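Local structure of probable aminotransferase (Pseudomonas aeruginosa, 5YKR) at residues 174-177 with 183-186; 357-362 with 431-436; 151-156 with 304-309; 206-211 with 246-251. The protein belongs to the class-III aminotransferases, a family of pyridoxal-phosphate-dependent enzymes, and holds its cofactor as a covalent adduct with the chain. All blocks are in the same frame, centred on the assembly; numbering follows the deposited sequence.

Interaction 1 (174-177 with 183-186)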
loop_
_atom_site.group_PDB
_atom_site.type_symbol
_atom_site.label_atom_id
_atom_site.label_comp_id
_atom_site.label_asym_id
_atom_site.label_seq_id
_atom_site.Cartn_x
_atom_site.Cartn_y
_atom_site.Cartn_z
ATOM N N GLN A 174 10.085 -13.940 4.087
ATOM C CA GLN A 174 9.228 -15.113 3.813
ATOM C C GLN A 174 10.093 -16.390 3.784
ATOM O O GLN A 174 10.211 -17.068 2.769
ATOM C CB GLN A 174 8.459 -14.961 2.523
ATOM C CG GLN A 174 7.632 -13.680 2.400
ATOM C CD GLN A 174 6.336 -13.654 3.160
ATOM O OE1 GLN A 174 6.079 -14.533 4.022
ATOM N NE2 GLN A 174 5.471 -12.666 2.844
ATOM N N VAL A 175 10.621 -16.725 4.963
ATOM C CA VAL A 175 11.532 -17.850 5.161
ATOM C C VAL A 175 11.107 -18.612 6.405
ATOM O O VAL A 175 10.404 -18.070 7.266
ATOM C CB VAL A 175 13.007 -17.436 5.276
ATOM C CG1 VAL A 175 13.530 -16.924 3.936
ATOM C CG2 VAL A 175 13.198 -16.420 6.373
ATOM N N GLU A 176 11.566 -19.860 6.505
ATOM C CA GLU A 176 11.376 -20.692 7.707
ATOM C C GLU A 176 12.558 -21.634 7.824
ATOM O O GLU A 176 13.340 -21.789 6.886
ATOM C CB GLU A 176 10.070 -21.478 7.647
ATOM C CG GLU A 176 10.057 -22.585 6.611
ATOM C CD GLU A 176 8.696 -23.215 6.419
ATOM O OE1 GLU A 176 7.691 -22.514 6.539
ATOM O OE2 GLU A 176 8.651 -24.437 6.052
ATOM N N PHE A 177 12.667 -22.284 8.983
ATOM C CA PHE A 177 13.654 -23.353 9.128
ATOM C C PHE A 177 13.012 -24.679 8.692
ATOM O O PHE A 177 11.912 -25.018 9.132
ATOM C CB PHE A 177 14.133 -23.486 10.533
ATOM C CG PHE A 177 15.126 -22.428 10.974
ATOM C CD1 PHE A 177 16.306 -22.261 10.271
ATOM C CD2 PHE A 177 14.924 -21.646 12.094
ATOM C CE1 PHE A 177 17.227 -21.312 10.646
ATOM C CE2 PHE A 177 15.843 -20.720 12.469
ATOM C CZ PHE A 177 17.002 -20.553 11.751
ATOM N N MET A 183 17.638 -22.467 6.332
ATOM C CA MET A 183 16.682 -21.432 5.940
ATOM C C MET A 183 16.171 -21.711 4.551
ATOM O O MET A 183 16.971 -21.759 3.591
ATOM C CB MET A 183 17.401 -20.084 5.984
ATOM C CG MET A 183 16.487 -18.921 5.619
ATOM S SD MET A 183 17.295 -17.328 5.583
ATOM C CE MET A 183 18.402 -17.491 4.160
ATOM N N VAL A 184 14.860 -21.859 4.426
ATOM C CA VAL A 184 14.199 -22.166 3.170
ATOM C C VAL A 184 12.989 -21.238 2.993
ATOM O O VAL A 184 12.571 -20.577 3.961
ATOM C CB VAL A 184 13.743 -23.663 3.108
ATOM C CG1 VAL A 184 14.944 -24.594 3.207
ATOM C CG2 VAL A 184 12.679 -24.007 4.103
ATOM N N PRO A 185 12.443 -21.160 1.785
ATOM C CA PRO A 185 11.246 -20.330 1.596
ATOM C C PRO A 185 10.105 -20.796 2.534
ATOM O O PRO A 185 9.935 -21.979 2.800
ATOM C CB PRO A 185 10.892 -20.561 0.150
ATOM C CG PRO A 185 12.213 -20.795 -0.485
ATOM C CD PRO A 185 12.927 -21.674 0.511
ATOM N N ARG A 186 9.335 -19.837 3.051
ATOM C CA ARG A 186 8.201 -20.149 3.944
ATOM C C ARG A 186 7.215 -21.037 3.186
ATOM O O ARG A 186 6.991 -20.816 1.981
ATOM C CB ARG A 186 7.505 -18.822 4.387
ATOM C CG ARG A 186 6.779 -19.017 5.673
ATOM C CD ARG A 186 5.954 -17.918 6.138
ATOM N NE ARG A 186 6.438 -16.551 6.054
ATOM C CZ ARG A 186 6.757 -15.776 7.078
ATOM N NH1 ARG A 186 7.085 -16.297 8.238
ATOM N NH2 ARG A 186 6.768 -14.442 6.910
HETATM O O HOH W 1 8.558 -18.671 9.138
#

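Interaction 2 (357-362 with 431-436)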
loop_
_atom_site.group_PDB
_atom_site.type_symbol
_atom_site.label_atom_id
_atom_site.label_comp_id
_atom_site.label_asym_id
_atom_site.label_seq_id
_atom_site.Cartn_x
_atom_site.Cartn_y
_atom_site.Cartn_z
ATOM N N GLN A 357 -9.383 -4.080 30.801
ATOM C CA GLN A 357 -10.296 -4.728 31.739
ATOM C C GLN A 357 -11.086 -5.863 31.046
ATOM O O GLN A 357 -11.234 -6.982 31.571
ATOM C CB GLN A 357 -11.262 -3.682 32.337
ATOM C CG GLN A 357 -12.361 -4.244 33.219
ATOM C CD GLN A 357 -13.361 -3.180 33.603
ATOM O OE1 GLN A 357 -14.513 -3.164 33.127
ATOM N NE2 GLN A 357 -12.945 -2.295 34.478
ATOM N N LEU A 358 -11.611 -5.553 29.863
ATOM C CA LEU A 358 -12.432 -6.527 29.141
ATOM C C LEU A 358 -11.569 -7.686 28.620
ATOM O O LEU A 358 -12.000 -8.843 28.653
ATOM C CB LEU A 358 -13.271 -5.865 28.037
ATOM C CG LEU A 358 -14.545 -5.104 28.422
ATOM C CD1 LEU A 358 -15.580 -6.079 28.938
ATOM C CD2 LEU A 358 -14.295 -4.111 29.524
ATOM N N ALA A 359 -10.354 -7.367 28.150
ATOM C CA ALA A 359 -9.437 -8.414 27.685
ATOM C C ALA A 359 -9.005 -9.337 28.829
ATOM O O ALA A 359 -8.907 -10.550 28.650
ATOM C CB ALA A 359 -8.266 -7.802 26.952
ATOM N N ALA A 360 -8.762 -8.769 30.006
ATOM C CA ALA A 360 -8.420 -9.584 31.169
ATOM C C ALA A 360 -9.536 -10.501 31.547
ATOM O O ALA A 360 -9.293 -11.649 31.891
ATOM C CB ALA A 360 -8.051 -8.698 32.327
ATOM N N GLN A 361 -10.779 -10.017 31.454
ATOM C CA GLN A 361 -11.952 -10.842 31.736
ATOM C C GLN A 361 -12.002 -12.019 30.736
ATOM O O GLN A 361 -12.258 -13.152 31.088
ATOM C CB GLN A 361 -13.230 -9.982 31.672
ATOM C CG GLN A 361 -14.582 -10.714 31.869
ATOM C CD GLN A 361 -15.807 -9.893 31.409
ATOM O OE1 GLN A 361 -15.691 -8.684 31.174
ATOM N NE2 GLN A 361 -16.978 -10.551 31.279
ATOM N N LEU A 362 -11.765 -11.721 29.459
ATOM C CA LEU A 362 -11.838 -12.727 28.407
ATOM C C LEU A 362 -10.740 -13.788 28.622
ATOM O O LEU A 362 -11.014 -15.000 28.552
ATOM C CB LEU A 362 -11.740 -12.035 27.021
ATOM C CG LEU A 362 -12.042 -12.934 25.815
ATOM C CD1 LEU A 362 -12.630 -12.088 24.674
ATOM C CD2 LEU A 362 -10.809 -13.695 25.368
ATOM N N ALA A 431 -8.717 -12.876 20.264
ATOM C CA ALA A 431 -9.835 -11.943 20.408
ATOM C C ALA A 431 -9.231 -10.613 20.831
ATOM O O ALA A 431 -8.285 -10.551 21.641
ATOM C CB ALA A 431 -10.797 -12.417 21.497
ATOM N N LEU A 432 -9.774 -9.552 20.241
ATOM C CA LEU A 432 -9.323 -8.209 20.480
ATOM C C LEU A 432 -10.503 -7.391 21.025
ATOM O O LEU A 432 -11.599 -7.416 20.438
ATOM C CB LEU A 432 -8.842 -7.646 19.104
ATOM C CG LEU A 432 -8.168 -6.277 19.106
ATOM C CD1 LEU A 432 -6.927 -6.153 20.010
ATOM C CD2 LEU A 432 -7.828 -5.971 17.679
ATOM N N THR A 433 -10.260 -6.653 22.095
ATOM C CA THR A 433 -11.277 -5.762 22.658
ATOM C C THR A 433 -11.060 -4.330 22.174
ATOM O O THR A 433 -9.953 -3.950 21.813
ATOM C CB THR A 433 -11.248 -5.788 24.197
ATOM O OG1 THR A 433 -9.980 -5.333 24.643
ATOM C CG2 THR A 433 -11.486 -7.177 24.710
ATOM N N CYS A 434 -12.158 -3.577 22.116
ATOM C CA CYS A 434 -12.140 -2.176 21.740
ATOM C C CYS A 434 -12.963 -1.374 22.741
ATOM O O CYS A 434 -13.609 -1.958 23.615
ATOM C CB CYS A 434 -12.659 -1.988 20.303
ATOM S SG CYS A 434 -14.377 -2.306 20.053
ATOM N N PRO A 435 -12.967 -0.046 22.621
ATOM C CA PRO A 435 -13.737 0.742 23.612
ATOM C C PRO A 435 -15.225 0.434 23.653
ATOM O O PRO A 435 -15.837 0.613 24.709
ATOM C CB PRO A 435 -13.481 2.184 23.168
ATOM C CG PRO A 435 -12.154 2.131 22.549
ATOM C CD PRO A 435 -12.127 0.825 21.793
ATOM N N ALA A 436 -15.785 -0.065 22.527
ATOM C CA ALA A 436 -17.204 -0.412 22.438
ATOM C C ALA A 436 -17.539 -1.850 22.940
ATOM O O ALA A 436 -18.723 -2.190 23.096
ATOM C CB ALA A 436 -17.703 -0.238 21.031
#

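Interaction 3 (151-156 with 304-309)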
loop_
_atom_site.group_PDB
_atom_site.type_symbol
_atom_site.label_atom_id
_atom_site.label_comp_id
_atom_site.label_asym_id
_atom_site.label_seq_id
_atom_site.Cartn_x
_atom_site.Cartn_y
_atom_site.Cartn_z
ATOM N N ARG A 151 19.748 -0.657 4.270
ATOM C CA ARG A 151 20.767 -1.109 3.300
ATOM C C ARG A 151 21.585 0.079 2.754
ATOM O O ARG A 151 22.825 -0.004 2.625
ATOM C CB ARG A 151 20.147 -1.921 2.169
ATOM C CG ARG A 151 19.616 -3.262 2.604
ATOM C CD ARG A 151 19.266 -4.125 1.380
ATOM N NE ARG A 151 18.888 -5.467 1.767
ATOM C CZ ARG A 151 17.681 -5.924 1.976
ATOM N NH1 ARG A 151 16.636 -5.181 1.784
ATOM N NH2 ARG A 151 17.543 -7.213 2.401
ATOM N N MET A 152 20.896 1.184 2.454
ATOM C CA MET A 152 21.573 2.377 1.943
ATOM C C MET A 152 22.543 2.966 2.958
ATOM O O MET A 152 23.703 3.238 2.589
ATOM C CB MET A 152 20.576 3.460 1.539
ATOM C CG MET A 152 19.768 3.120 0.282
ATOM S SD MET A 152 18.348 4.201 0.065
ATOM C CE MET A 152 19.097 5.808 0.016
ATOM N N LEU A 153 22.108 3.100 4.217
ATOM C CA LEU A 153 22.951 3.768 5.214
ATOM C C LEU A 153 24.088 2.902 5.674
ATOM O O LEU A 153 25.163 3.416 6.036
ATOM C CB LEU A 153 22.109 4.297 6.345
ATOM C CG LEU A 153 21.573 3.316 7.390
ATOM C CD1 LEU A 153 22.600 3.098 8.503
ATOM C CD2 LEU A 153 20.285 3.804 8.007
ATOM N N SER A 154 23.902 1.570 5.639
ATOM C CA SER A 154 24.901 0.670 6.230
ATOM C C SER A 154 25.857 0.113 5.191
ATOM O O SER A 154 26.958 -0.298 5.526
ATOM C CB SER A 154 24.203 -0.492 6.920
ATOM O OG SER A 154 23.592 -1.399 5.986
ATOM N N GLY A 155 25.429 0.049 3.934
ATOM C CA GLY A 155 26.206 -0.666 2.921
ATOM C C GLY A 155 26.200 -2.158 3.056
ATOM O O GLY A 155 26.990 -2.831 2.347
ATOM N N ARG A 156 25.311 -2.689 3.916
ATOM C CA ARG A 156 25.180 -4.119 4.148
ATOM C C ARG A 156 23.845 -4.600 3.544
ATOM O O ARG A 156 22.877 -3.842 3.497
ATOM C CB ARG A 156 25.170 -4.373 5.632
ATOM C CG ARG A 156 26.502 -4.004 6.296
ATOM C CD ARG A 156 26.301 -4.117 7.800
ATOM N NE ARG A 156 26.910 -3.048 8.495
ATOM C CZ ARG A 156 26.573 -2.638 9.719
ATOM N NH1 ARG A 156 25.586 -3.194 10.415
ATOM N NH2 ARG A 156 27.225 -1.610 10.243
ATOM N N ALA A 304 18.388 9.082 11.402
ATOM C CA ALA A 304 18.047 10.146 10.453
ATOM C C ALA A 304 19.319 10.774 9.872
ATOM O O ALA A 304 19.417 10.963 8.652
ATOM C CB ALA A 304 17.156 11.200 11.115
ATOM N N GLU A 305 20.328 11.055 10.707
ATOM C CA GLU A 305 21.531 11.668 10.193
ATOM C C GLU A 305 22.276 10.753 9.225
ATOM O O GLU A 305 22.868 11.224 8.234
ATOM C CB GLU A 305 22.447 12.167 11.324
ATOM C CG GLU A 305 21.826 13.346 12.054
ATOM C CD GLU A 305 22.644 13.911 13.144
ATOM O OE1 GLU A 305 23.809 13.447 13.283
ATOM O OE2 GLU A 305 22.187 14.876 13.804
ATOM N N ARG A 306 22.242 9.451 9.469
ATOM C CA ARG A 306 22.869 8.495 8.547
ATOM C C ARG A 306 22.103 8.401 7.237
ATOM O O ARG A 306 22.694 8.381 6.168
ATOM C CB ARG A 306 23.003 7.156 9.198
ATOM C CG ARG A 306 24.085 7.363 10.280
ATOM C CD ARG A 306 24.386 6.203 11.071
ATOM N NE ARG A 306 25.178 5.250 10.365
ATOM C CZ ARG A 306 25.668 4.192 10.962
ATOM N NH1 ARG A 306 25.394 3.992 12.231
ATOM N NH2 ARG A 306 26.401 3.333 10.295
ATOM N N ILE A 307 20.779 8.452 7.324
ATOM C CA ILE A 307 19.942 8.436 6.115
ATOM C C ILE A 307 20.143 9.707 5.284
ATOM O O ILE A 307 20.332 9.638 4.047
ATOM C CB ILE A 307 18.458 8.263 6.489
ATOM C CG1 ILE A 307 18.232 6.889 7.072
ATOM C CG2 ILE A 307 17.533 8.554 5.295
ATOM C CD1 ILE A 307 16.888 6.693 7.764
ATOM N N TRP A 308 20.140 10.870 5.931
ATOM C CA TRP A 308 20.320 12.112 5.163
ATOM C C TRP A 308 21.661 12.175 4.430
ATOM O O TRP A 308 21.744 12.734 3.323
ATOM C CB TRP A 308 20.176 13.297 6.078
ATOM C CG TRP A 308 18.781 13.458 6.664
ATOM C CD1 TRP A 308 17.580 13.240 6.056
ATOM C CD2 TRP A 308 18.493 14.014 7.944
ATOM N NE1 TRP A 308 16.567 13.540 6.932
ATOM C CE2 TRP A 308 17.108 14.040 8.091
ATOM C CE3 TRP A 308 19.282 14.448 9.005
ATOM C CZ2 TRP A 308 16.491 14.506 9.248
ATOM C CZ3 TRP A 308 18.651 14.909 10.150
ATOM C CH2 TRP A 308 17.284 14.942 10.257
ATOM N N ALA A 309 22.687 11.528 4.976
ATOM C CA ALA A 309 23.988 11.534 4.334
ATOM C C ALA A 309 24.057 10.604 3.144
ATOM O O ALA A 309 25.009 10.717 2.357
ATOM C CB ALA A 309 25.039 11.213 5.354
HETATM O O HOH W 2 25.798 5.594 7.465
HETATM O O HOH W 3 27.633 3.377 7.840
#

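Interaction 4 (206-211 with 246-251)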
loop_
_atom_site.group_PDB
_atom_site.type_symbol
_atom_site.label_atom_id
_atom_site.label_comp_id
_atom_site.label_asym_id
_atom_site.label_seq_id
_atom_site.Cartn_x
_atom_site.Cartn_y
_atom_site.Cartn_z
ATOM N N ASN A 206 14.293 -15.340 21.054
ATOM C CA ASN A 206 14.763 -15.768 22.370
ATOM C C ASN A 206 16.046 -16.616 22.314
ATOM O O ASN A 206 16.240 -17.563 23.112
ATOM C CB ASN A 206 13.640 -16.478 23.150
ATOM C CG ASN A 206 12.557 -15.530 23.571
ATOM O OD1 ASN A 206 12.859 -14.372 23.882
ATOM N ND2 ASN A 206 11.312 -16.007 23.621
ATOM N N ASP A 207 16.911 -16.292 21.345
ATOM C CA ASP A 207 18.181 -17.023 21.185
ATOM C C ASP A 207 19.326 -16.040 20.903
ATOM O O ASP A 207 19.679 -15.734 19.740
ATOM C CB ASP A 207 18.004 -18.048 20.066
ATOM C CG ASP A 207 19.165 -19.015 19.940
ATOM O OD1 ASP A 207 20.247 -18.798 20.545
ATOM O OD2 ASP A 207 18.919 -20.023 19.191
ATOM N N LEU A 208 19.861 -15.486 21.979
ATOM C CA LEU A 208 20.863 -14.483 21.886
ATOM C C LEU A 208 22.194 -14.991 21.309
ATOM O O LEU A 208 22.862 -14.263 20.585
ATOM C CB LEU A 208 21.080 -13.789 23.236
ATOM C CG LEU A 208 19.876 -12.965 23.723
ATOM C CD1 LEU A 208 20.044 -12.552 25.184
ATOM C CD2 LEU A 208 19.644 -11.752 22.846
ATOM N N ASP A 209 22.526 -16.245 21.592
ATOM C CA ASP A 209 23.737 -16.818 21.051
ATOM C C ASP A 209 23.636 -16.918 19.509
ATOM O O ASP A 209 24.578 -16.606 18.788
ATOM C CB ASP A 209 23.997 -18.207 21.652
ATOM C CG ASP A 209 24.413 -18.152 23.141
ATOM O OD1 ASP A 209 24.760 -17.064 23.685
ATOM O OD2 ASP A 209 24.400 -19.229 23.800
ATOM N N ALA A 210 22.489 -17.364 19.014
ATOM C CA ALA A 210 22.266 -17.450 17.559
ATOM C C ALA A 210 22.242 -16.070 16.927
ATOM O O ALA A 210 22.747 -15.879 15.836
ATOM C CB ALA A 210 20.993 -18.193 17.245
ATOM N N LEU A 211 21.630 -15.093 17.628
ATOM C CA LEU A 211 21.618 -13.736 17.096
ATOM C C LEU A 211 23.033 -13.162 16.998
ATOM O O LEU A 211 23.390 -12.578 15.978
ATOM C CB LEU A 211 20.737 -12.834 17.958
ATOM C CG LEU A 211 20.634 -11.414 17.446
ATOM C CD1 LEU A 211 19.979 -11.347 16.075
ATOM C CD2 LEU A 211 19.790 -10.651 18.464
ATOM N N ARG A 246 18.967 -5.431 22.275
ATOM C CA ARG A 246 19.393 -4.042 22.130
ATOM C C ARG A 246 20.912 -3.930 22.206
ATOM O O ARG A 246 21.502 -3.178 21.456
ATOM C CB ARG A 246 18.697 -3.160 23.165
ATOM C CG ARG A 246 19.127 -1.721 23.181
ATOM C CD ARG A 246 18.662 -0.930 21.961
ATOM N NE ARG A 246 19.421 -1.253 20.744
ATOM C CZ ARG A 246 19.372 -0.550 19.619
ATOM N NH1 ARG A 246 18.541 0.487 19.513
ATOM N NH2 ARG A 246 20.142 -0.876 18.592
ATOM N N GLU A 247 21.520 -4.649 23.159
ATOM C CA GLU A 247 22.960 -4.598 23.319
ATOM C C GLU A 247 23.705 -5.129 22.082
ATOM O O GLU A 247 24.658 -4.498 21.611
ATOM C CB GLU A 247 23.391 -5.260 24.632
ATOM C CG GLU A 247 24.878 -5.053 24.986
ATOM C CD GLU A 247 25.848 -5.991 24.255
ATOM O OE1 GLU A 247 25.461 -7.145 23.898
ATOM O OE2 GLU A 247 27.003 -5.600 24.009
ATOM N N LEU A 248 23.285 -6.298 21.573
ATOM C CA LEU A 248 23.951 -6.901 20.413
ATOM C C LEU A 248 23.857 -6.017 19.170
ATOM O O LEU A 248 24.817 -5.881 18.439
ATOM C CB LEU A 248 23.331 -8.275 20.115
ATOM C CG LEU A 248 23.739 -9.442 21.045
ATOM C CD1 LEU A 248 22.937 -10.667 20.765
ATOM C CD2 LEU A 248 25.164 -9.746 20.847
ATOM N N THR A 249 22.662 -5.450 18.932
ATOM C CA THR A 249 22.530 -4.622 17.772
ATOM C C THR A 249 23.365 -3.340 17.907
ATOM O O THR A 249 23.991 -2.898 16.941
ATOM C CB THR A 249 21.045 -4.306 17.450
ATOM O OG1 THR A 249 20.375 -3.772 18.596
ATOM C CG2 THR A 249 20.298 -5.544 16.915
ATOM N N ARG A 250 23.438 -2.767 19.117
ATOM C CA ARG A 250 24.350 -1.632 19.316
ATOM C C ARG A 250 25.801 -1.990 19.041
ATOM O O ARG A 250 26.503 -1.266 18.298
ATOM C CB ARG A 250 24.215 -1.071 20.707
ATOM C CG ARG A 250 23.036 -0.159 20.740
ATOM C CD ARG A 250 22.702 0.215 22.137
ATOM N NE ARG A 250 21.647 1.205 22.145
ATOM C CZ ARG A 250 20.928 1.495 23.224
ATOM N NH1 ARG A 250 21.118 0.841 24.382
ATOM N NH2 ARG A 250 19.963 2.416 23.141
ATOM N N ARG A 251 26.221 -3.134 19.572
ATOM C CA ARG A 251 27.625 -3.523 19.493
ATOM C C ARG A 251 28.056 -3.757 18.055
ATOM O O ARG A 251 29.152 -3.386 17.648
ATOM C CB ARG A 251 27.852 -4.738 20.369
ATOM C CG ARG A 251 29.302 -5.230 20.341
ATOM C CD ARG A 251 29.732 -5.946 21.580
ATOM N NE ARG A 251 28.725 -6.833 22.141
ATOM C CZ ARG A 251 28.493 -8.094 21.809
ATOM N NH1 ARG A 251 29.205 -8.725 20.868
ATOM N NH2 ARG A 251 27.535 -8.734 22.457
#

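Interaction 1 (174-177 with 183-186)
Arg186 reaches over the backbone of Gln174 and grips that residue's amide oxygen with its NE and NH2 edge. Arg186 NE to Gln174 OE1 is 2.9 Å and Arg186 NH2 to the same oxygen 3.0 Å; OE1 lies in the guanidinium plane while the amide itself is turned 80° against it. A bend in the arginine chain (chi3 -43°) brings this edge round, leaving one guanidinium face above Gln174 C and Val175 N. NH2 also bonds Asn165, and a water joins NH1 to Val175 O, so an arginine, whose three guanidinium nitrogens can all donate, suits this place. Between the strands, Glu176 and Val184 form a hydrogen-bonded pair, with Glu176 N to Val184 O at 2.8 Å and Val184 N to Glu176 O at 2.9 Å. Their side chains share a face, Glu176 CG meeting Val184 CG2 at 3.9 Å, while Glu176 OE1 turns to Ala187 N. Pro185 stands opposite Val175 in a non-hydrogen-bonded pair, where a residue without an N-H costs no bond. On the other face Met183, its CG anti to the backbone N (chi1 -179°), lies obliquely across Val175, Met183 CG to Val175 CB 3.8 Å. Both pack on Leu202 of strand 200-203, a suitable place for apolar chains. The arrangement is a short, strongly twisted antiparallel beta hairpin, resting on the edge strand of the central sheet.

Interaction 2 (357-362 with 431-436)
Thr433 presses its methyl against the backbone of helix 349-372: CG2 lies 3.6 Å from Ala359 N and 4.0 Å from Leu358 CB. Its hydroxyl oxygen, OG1, is 3.8 Å from Ala359 CB, so the small alanine is met by both branches of the threonine. Further along, Leu362 sends its two methyls to the single methyl of Ala431, with CD1 at 3.7 Å and CD2 at 4.1 Å from CB. Ala359 and Leu362, three positions apart, lie on one side of the helix, and Ala431 and Thr433, two apart in an extended chain, point to it together; Leu432 between them faces away. Alanines fit here because they let helix and strand come close, the CA atoms of Ala359 and Thr433 being 6.0 Å apart.

One torsion, chi1, decides which branch of Thr433 goes where. With chi1 at 61°, OG1 sits between the backbone N and the carbonyl carbon and bonds Met355 O, an earlier residue of the same helix, so a buried hydroxyl is satisfied while CG2 is given to packing. Backbone bonds of Ala431 to Val386 and of Thr433 to Ala384 fix the strand beside strand 385-389, and Val386 also touches Ala359 and Leu362. Beyond Leu362 lie Phe80, in a loop, and Val442 of helix 439-456. A helix packed through alanine, leucine and a threonine methyl on a three-stranded antiparallel sheet is the build of the small C-terminal domain in fold-type I pyridoxal-phosphate enzymes.

Interaction 3 (151-156 with 304-309)
Leu153 makes the apolar part of this contact, with one methyl for each of two neighbours on helix 301-310. CD2 meets Ile307 CG1 at 3.8 Å, and Ile307 itself also packs on Tyr43 of the second subunit. CD1 lies over one face of the Arg306 guanidinium, off toward its rim and 3.8 Å from NE, the two side chains crossing at about a right angle. The leucine points there with CG between its backbone N and carbonyl carbon (chi1 76°).

The polar part runs through water. Leu153 O, at the end of helix 139-154, accepts a hydrogen bond from each of two waters, at 2.7 Å and 3.1 Å. These waters sit in the guanidinium plane and accept from Arg306 NE at 3.0 Å and NH2 at 2.7 Å respectively. Beside them the chain leaves the helix at Gly155, whose positive phi suits a residue with no side chain, and Ser154 OG accepts from Arg156 N in an ST turn.

As for charge, Arg306 NH1 forms a salt bridge with Asp253, whose backbone oxygen is held by Arg156. Arginine thus serves three ways: a flat face for a methyl, an edge for water and a charge for Asp253, making this contact a mixed, partly hydrated one.

Interaction 4 (206-211 with 246-251)
This is a small apolar helix-to-helix contact: helix 208-215 and helix 241-251 lie beside each other at the large central sheet, where helix 241-251 packs on strand 255-259. Leu248 carries it from one side, Leu208 and Leu211 from the other. A single methyl does the touching: Leu248 CD1 comes 3.6 Å from Leu208 O, 4.0 Å from Leu208 CD2 and 3.9 Å from Leu211 CD2. It rests on the helix backbone as well as on two side chains. Leu211 and Leu248 run alongside each other, pointing opposite ways, whereas Leu208 meets Leu248 at a slant. CB of Leu211 points at Leu248, and with CG anti to the backbone N (chi1 -178°) the branch carries CD2 on to the Leu248 methyl. Leucine suits these places because its long, forked end can bridge two backbones whose nearest CA atoms, those of Leu211 and Leu248, are 7.9 Å apart.

Polar residues fix the helices around this core. Asp207 is the N-cap of helix 208-215, its OD1 accepting from Ala210 N at 3.1 Å, the N-H coming in well off the plane of the carboxylate. On the other helix Glu247 and Arg251, one turn apart, form a two-bond salt bridge; Arg251 NE to Glu247 OE2 is 2.8 Å and nearly straight, and Arg251 NH2 donates to Glu247 OE1 at 3.0 Å. Arg251 also pairs with Glu212, linking the helices by charge. Leu248 packs further on Leu215, and Leu211 on Leu245. Such neighbouring helices belong to successive beta-alpha-beta crossovers, between parallel strands 200-203, 220-225 and 255-259 of the large domain of fold-type I.

Overall arrangement
From the N terminus, the chain first enters interaction 3 at 151-156, and that loop stays open until 304-309. Inside it interaction 1 closes at once, as a local hairpin (174-177 with 183-186), and interaction 4 follows in series, joining 206-211 to 246-251 across one strand. Both are thus nested in the loop of interaction 3, and all three belong to the region around the large mixed sheet. Interaction 2 opens at 357-362, after that loop has closed, and ends at 431-436, tying helix 349-372 to the strand that completes the small antiparallel sheet. No loops cross. Centres of interactions 2 and 3 lie about 41 Å apart, on opposite sides of the chain's centre.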